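Local coordinates for microtubule-associated protein 1 light chain 3 (Plasmodium falciparum, PDB 4EOY) that binds a peptide of its partner Atg3 and, as a ubiquitin-like protein of the Atg8 family, probably serves autophagy-type conjugation to membrane lipid, at residues F91-V96 / E108-E113; I36-A39 / P45-E48. The protein carries 3 engineered substitutions. All blocks are in the same frame, centred on the assembly; numbering follows the deposited sequence.

Contact 1 of 2, residues F91-V96 / E108-E113; sequences FVNNIV and EMYKDE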
loop_
_atom_site.group_PDB
_atom_site.type_symbol
_atom_site.label_atom_id
_atom_site.label_comp_id
_atom_site.label_asym_id
_atom_site.label_seq_id
_atom_site.Cartn_x
_atom_site.Cartn_y
_atom_site.Cartn_z
ATOM N N PHE A 91 1.993 -5.539 -6.946
ATOM C CA PHE A 91 1.943 -6.932 -6.531
ATOM C C PHE A 91 1.401 -7.132 -5.132
ATOM O O PHE A 91 1.748 -6.398 -4.214
ATOM C CB PHE A 91 3.340 -7.538 -6.606
ATOM C CG PHE A 91 3.927 -7.513 -7.984
ATOM C CD1 PHE A 91 4.566 -6.378 -8.460
ATOM C CD2 PHE A 91 3.821 -8.623 -8.817
ATOM C CE1 PHE A 91 5.097 -6.345 -9.732
ATOM C CE2 PHE A 91 4.351 -8.600 -10.094
ATOM C CZ PHE A 91 4.984 -7.466 -10.555
ATOM N N VAL A 92 0.551 -8.141 -4.970
ATOM C CA VAL A 92 0.175 -8.585 -3.646
ATOM C C VAL A 92 0.628 -10.043 -3.427
ATOM O O VAL A 92 0.266 -10.950 -4.199
ATOM C CB VAL A 92 -1.328 -8.435 -3.415
ATOM C CG1 VAL A 92 -2.125 -9.242 -4.430
ATOM C CG2 VAL A 92 -1.628 -8.824 -1.989
ATOM N N ASN A 93 1.445 -10.261 -2.398
ATOM C CA ASN A 93 2.013 -11.596 -2.166
ATOM C C ASN A 93 2.528 -12.220 -3.484
ATOM O O ASN A 93 2.113 -13.316 -3.871
ATOM C CB ASN A 93 0.984 -12.508 -1.486
ATOM C CG ASN A 93 0.673 -12.074 -0.063
ATOM O OD1 ASN A 93 1.001 -10.954 0.352
ATOM N ND2 ASN A 93 0.032 -12.959 0.698
ATOM N N ASN A 94 3.384 -11.452 -4.164
ATOM C CA ASN A 94 4.048 -11.809 -5.430
ATOM C C ASN A 94 3.183 -11.949 -6.669
ATOM O O ASN A 94 3.725 -12.147 -7.746
ATOM C CB ASN A 94 4.958 -13.033 -5.244
ATOM C CG ASN A 94 6.036 -12.794 -4.187
ATOM O OD1 ASN A 94 6.389 -11.650 -3.897
ATOM N ND2 ASN A 94 6.556 -13.864 -3.609
ATOM N N ILE A 95 1.860 -11.812 -6.543
ATOM C CA ILE A 95 0.956 -11.915 -7.699
ATOM C C ILE A 95 0.271 -10.604 -8.045
ATOM O O ILE A 95 0.226 -9.687 -7.238
ATOM C CB ILE A 95 -0.127 -13.010 -7.522
ATOM C CG1 ILE A 95 -1.030 -12.730 -6.323
ATOM C CG2 ILE A 95 0.515 -14.379 -7.373
ATOM C CD1 ILE A 95 -2.345 -13.459 -6.387
ATOM N N VAL A 96 -0.260 -10.526 -9.262
ATOM C CA VAL A 96 -0.902 -9.313 -9.734
ATOM C C VAL A 96 -2.264 -9.155 -9.056
ATOM O O VAL A 96 -3.097 -10.056 -9.118
ATOM C CB VAL A 96 -1.084 -9.321 -11.266
ATOM C CG1 VAL A 96 -1.853 -8.073 -11.704
ATOM C CG2 VAL A 96 0.274 -9.412 -11.965
ATOM N N GLU A 108 -8.751 -10.343 3.077
ATOM C CA GLU A 108 -9.100 -11.677 3.576
ATOM C C GLU A 108 -8.176 -12.774 2.991
ATOM O O GLU A 108 -7.773 -13.667 3.701
ATOM C CB GLU A 108 -10.589 -11.976 3.341
ATOM C CG GLU A 108 -11.512 -11.101 4.194
ATOM C CD GLU A 108 -13.005 -11.260 3.890
ATOM O OE1 GLU A 108 -13.409 -12.181 3.142
ATOM O OE2 GLU A 108 -13.792 -10.446 4.416
ATOM N N MET A 109 -7.789 -12.653 1.724
ATOM C CA MET A 109 -6.967 -13.671 1.065
ATOM C C MET A 109 -5.470 -13.612 1.401
ATOM O O MET A 109 -4.850 -14.653 1.615
ATOM C CB MET A 109 -7.134 -13.586 -0.452
ATOM C CG MET A 109 -8.389 -14.253 -0.967
ATOM S SD MET A 109 -8.462 -14.215 -2.757
ATOM C CE MET A 109 -8.723 -12.465 -3.057
ATOM N N TYR A 110 -4.896 -12.410 1.448
ATOM C CA TYR A 110 -3.441 -12.229 1.498
ATOM C C TYR A 110 -2.934 -11.468 2.717
ATOM O O TYR A 110 -1.749 -11.177 2.818
ATOM C CB TYR A 110 -2.950 -11.528 0.225
ATOM C CG TYR A 110 -3.322 -12.257 -1.049
ATOM C CD1 TYR A 110 -2.887 -13.552 -1.280
ATOM C CD2 TYR A 110 -4.111 -11.662 -2.015
ATOM C CE1 TYR A 110 -3.215 -14.224 -2.443
ATOM C CE2 TYR A 110 -4.454 -12.336 -3.174
ATOM C CZ TYR A 110 -4.008 -13.614 -3.376
ATOM O OH TYR A 110 -4.355 -14.279 -4.533
ATOM N N LYS A 111 -3.807 -11.191 3.672
ATOM C CA LYS A 111 -3.404 -10.467 4.874
ATOM C C LYS A 111 -2.256 -11.185 5.592
ATOM O O LYS A 111 -2.252 -12.401 5.736
ATOM C CB LYS A 111 -4.626 -10.274 5.796
ATOM C CG LYS A 111 -4.402 -10.361 7.291
ATOM C CD LYS A 111 -5.738 -10.469 8.020
ATOM C CE LYS A 111 -6.312 -11.880 7.939
ATOM N NZ LYS A 111 -7.726 -11.954 8.398
ATOM N N ASP A 112 -1.283 -10.409 6.041
ATOM C CA ASP A 112 -0.167 -10.926 6.794
ATOM C C ASP A 112 -0.620 -11.275 8.213
ATOM O O ASP A 112 -1.586 -10.725 8.711
ATOM C CB ASP A 112 0.933 -9.870 6.818
ATOM C CG ASP A 112 2.262 -10.403 7.300
ATOM O OD1 ASP A 112 2.391 -10.697 8.506
ATOM O OD2 ASP A 112 3.195 -10.497 6.468
ATOM N N GLU A 113 0.100 -12.181 8.860
ATOM C CA GLU A 113 -0.206 -12.578 10.222
ATOM C C GLU A 113 -0.192 -11.393 11.190
ATOM O O GLU A 113 -0.930 -11.395 12.174
ATOM C CB GLU A 113 0.782 -13.660 10.690
ATOM C CG GLU A 113 0.497 -14.185 12.087
ATOM C CD GLU A 113 1.049 -15.581 12.327
ATOM O OE1 GLU A 113 2.141 -15.890 11.799
ATOM O OE2 GLU A 113 0.391 -16.363 13.054
#
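Tyr110 reaches from the end of helix 103-110 across the turn Val92-Ile95, touching three of its residues in succession. Its CG lies anti to the carbonyl carbon (chi1 -57°), which aims the ring at the turn. Tyr110 CB lies 3.3 Å from Asn93 ND2 and 3.7 Å from Val92 CG2, which reach it from directions roughly at right angles. Further out, CD1 passes Asn93 CB at 4.0 Å, while CD2 packs on both methyls of Val92, CG2 at 3.8 Å being the nearer. Tyr110 CZ comes near Ile95 CD1, but that methyl is modelled too close to the tyrosine OH, so its placing is doubtful. Met109 CB sits 3.9 Å above the ring plane, over the centre of one face. Asn93 ND2 donates to Tyr110 O at 3.3 Å, a bent bond (N-H...O 137°), serving a carbonyl where the helical conformation stops. Mutual backbone bonds of Val92 and Ile95 close the type I' turn. The contact thus joins the C-terminal end of helix 103-110 to a turn continuing from strand 89-92, an outermost sheet strand of this ubiquitin-like fold; Tyr110 also touches Leu117 of strand 117-122.

Contact 2 of 2, residues I36-A39 / P45-E48; sequences IERA and PIIE. Engineered in segment 36-39: Ile36 (natural residue Cys).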
loop_
_atom_site.group_PDB
_atom_site.type_symbol
_atom_site.label_atom_id
_atom_site.label_comp_id
_atom_site.label_asym_id
_atom_site.label_seq_id
_atom_site.Cartn_x
_atom_site.Cartn_y
_atom_site.Cartn_z
ATOM N N ILE A 36 2.634 -0.189 1.690
ATOM C CA ILE A 36 3.216 -0.314 0.346
ATOM C C ILE A 36 4.744 -0.385 0.396
ATOM O O ILE A 36 5.396 0.407 1.092
ATOM C CB ILE A 36 2.828 0.859 -0.563
ATOM C CG1 ILE A 36 3.535 0.742 -1.916
ATOM C CG2 ILE A 36 3.253 2.164 0.054
ATOM C CD1 ILE A 36 2.882 1.555 -2.997
ATOM N N GLU A 37 5.320 -1.306 -0.360
ATOM C CA GLU A 37 6.770 -1.514 -0.328
ATOM C C GLU A 37 7.369 -1.593 -1.723
ATOM O O GLU A 37 6.779 -2.169 -2.639
ATOM C CB GLU A 37 7.077 -2.794 0.435
ATOM C CG GLU A 37 8.160 -2.633 1.487
ATOM C CD GLU A 37 7.653 -2.017 2.779
ATOM O OE1 GLU A 37 6.714 -2.584 3.391
ATOM O OE2 GLU A 37 8.212 -0.976 3.188
ATOM N N ARG A 38 8.541 -0.990 -1.875
ATOM C CA ARG A 38 9.294 -0.993 -3.115
ATOM C C ARG A 38 10.019 -2.317 -3.260
ATOM O O ARG A 38 10.733 -2.728 -2.343
ATOM C CB ARG A 38 10.331 0.129 -3.067
ATOM C CG ARG A 38 11.049 0.402 -4.374
ATOM C CD ARG A 38 11.812 1.708 -4.246
ATOM N NE ARG A 38 12.635 2.029 -5.413
ATOM C CZ ARG A 38 13.941 1.818 -5.515
ATOM N NH1 ARG A 38 14.643 1.257 -4.529
ATOM N NH2 ARG A 38 14.563 2.192 -6.617
ATOM N N ALA A 39 9.864 -2.957 -4.420
ATOM C CA ALA A 39 10.246 -4.363 -4.580
ATOM C C ALA A 39 11.444 -4.596 -5.495
ATOM O O ALA A 39 11.939 -5.726 -5.588
ATOM C CB ALA A 39 9.063 -5.157 -5.090
ATOM N N PRO A 45 10.736 6.042 -7.275
ATOM C CA PRO A 45 11.150 6.633 -6.006
ATOM C C PRO A 45 10.636 5.875 -4.785
ATOM O O PRO A 45 9.603 5.213 -4.843
ATOM C CB PRO A 45 10.517 8.033 -6.069
ATOM C CG PRO A 45 9.277 7.832 -6.870
ATOM C CD PRO A 45 9.624 6.796 -7.897
ATOM N N ILE A 46 11.358 5.993 -3.678
ATOM C CA ILE A 46 10.898 5.447 -2.415
ATOM C C ILE A 46 9.930 6.451 -1.801
ATOM O O ILE A 46 10.319 7.573 -1.492
ATOM C CB ILE A 46 12.069 5.192 -1.463
ATOM C CG1 ILE A 46 12.979 4.111 -2.041
ATOM C CG2 ILE A 46 11.550 4.742 -0.109
ATOM C CD1 ILE A 46 14.303 3.973 -1.327
ATOM N N ILE A 47 8.671 6.049 -1.660
ATOM C CA ILE A 47 7.638 6.907 -1.067
ATOM C C ILE A 47 7.861 7.005 0.442
ATOM O O ILE A 47 8.155 6.001 1.103
ATOM C CB ILE A 47 6.201 6.429 -1.408
ATOM C CG1 ILE A 47 5.908 5.021 -0.868
ATOM C CG2 ILE A 47 5.993 6.463 -2.907
ATOM C CD1 ILE A 47 4.563 4.459 -1.304
ATOM N N GLU A 48 7.763 8.225 0.968
ATOM C CA GLU A 48 7.972 8.479 2.396
ATOM C C GLU A 48 6.744 8.093 3.206
ATOM O O GLU A 48 6.882 7.663 4.357
ATOM C CB GLU A 48 8.320 9.950 2.641
ATOM C CG GLU A 48 9.557 10.417 1.886
ATOM C CD GLU A 48 10.054 11.774 2.343
ATOM O OE1 GLU A 48 9.213 12.642 2.665
ATOM O OE2 GLU A 48 11.287 11.969 2.374
#
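Arg38 meets Ile46 because its side chain leaves the strand with CG opposite the backbone N (chi1 -171°) and stays extended as far as NE. This carries the aliphatic part across Ile46 at about a right angle. Arg38 CD approaches Ile46 CG1 to 3.5 Å, and NE lies 4.0 Å from the same Ile46 CG1; the guanidinium stands obliquely to that carbon. At the next residue, Ile47 turns CG1 into the space between its own N and C (chi1 62°), and the extended remainder delivers CD1 to Ile36, an engineered residue that is cysteine in the natural sequence. Ile47 CD1 is 3.8 Å from Ile36 CD1 and 3.9 Å from Ile36 CG1. Its approach to Ile36 CG2 is modelled too short to be trusted; as modelled, the two side chains cross at about a right angle.

Segment 45-48 has no regular secondary structure; it lies in the connection between the antiparallel neighbours 31-38 and 51-55. Polar fastening comes from beside the two segments: Arg38 NE bonds to Leu44 O, its NH2 weakly to Ser42 O, and Tyr121 OH to Pro45 O. On the buried side, Ile36 packs on Leu67 and Ile71 and Ile47 on His70, all of helix 60-72, so both isoleucine side chains lie between strand 31-38 and helix 60-72 of the ubiquitin-like fold. The Arg38 side chain also passes about 5 Å from a bound calcium ion. The chemistry divides accordingly: the direct contact between the segments is mainly apolar and has no hydrogen bond, while Arg38 NE, and weakly NH2, bond to carbonyls of the connecting loop, which probably holds that loop against the strand while Arg38 CD meets Ile46 CG1.

Both contacts reach the same four-stranded sheet, contact 1 with a helix end and contact 2 with a loop, and at different strands: contact 1 at the end of strand 89-92, an outermost one, contact 2 at strand 31-38, an inner one. Their centres are about 17 Å apart and their nearest atoms about 6 Å, without touching. Neither is wholly buried. Contact 1 has one buried residue, Val92, behind an aromatic ring and a side-chain-to-backbone hydrogen bond; contact 2 lies at the surface, yet its Ile36 is buried. Contact 2 folds its loop back on the strand before it, and its polar bonds go to partners outside its two segments. Strand 117-122, between the two strands, touches both contacts.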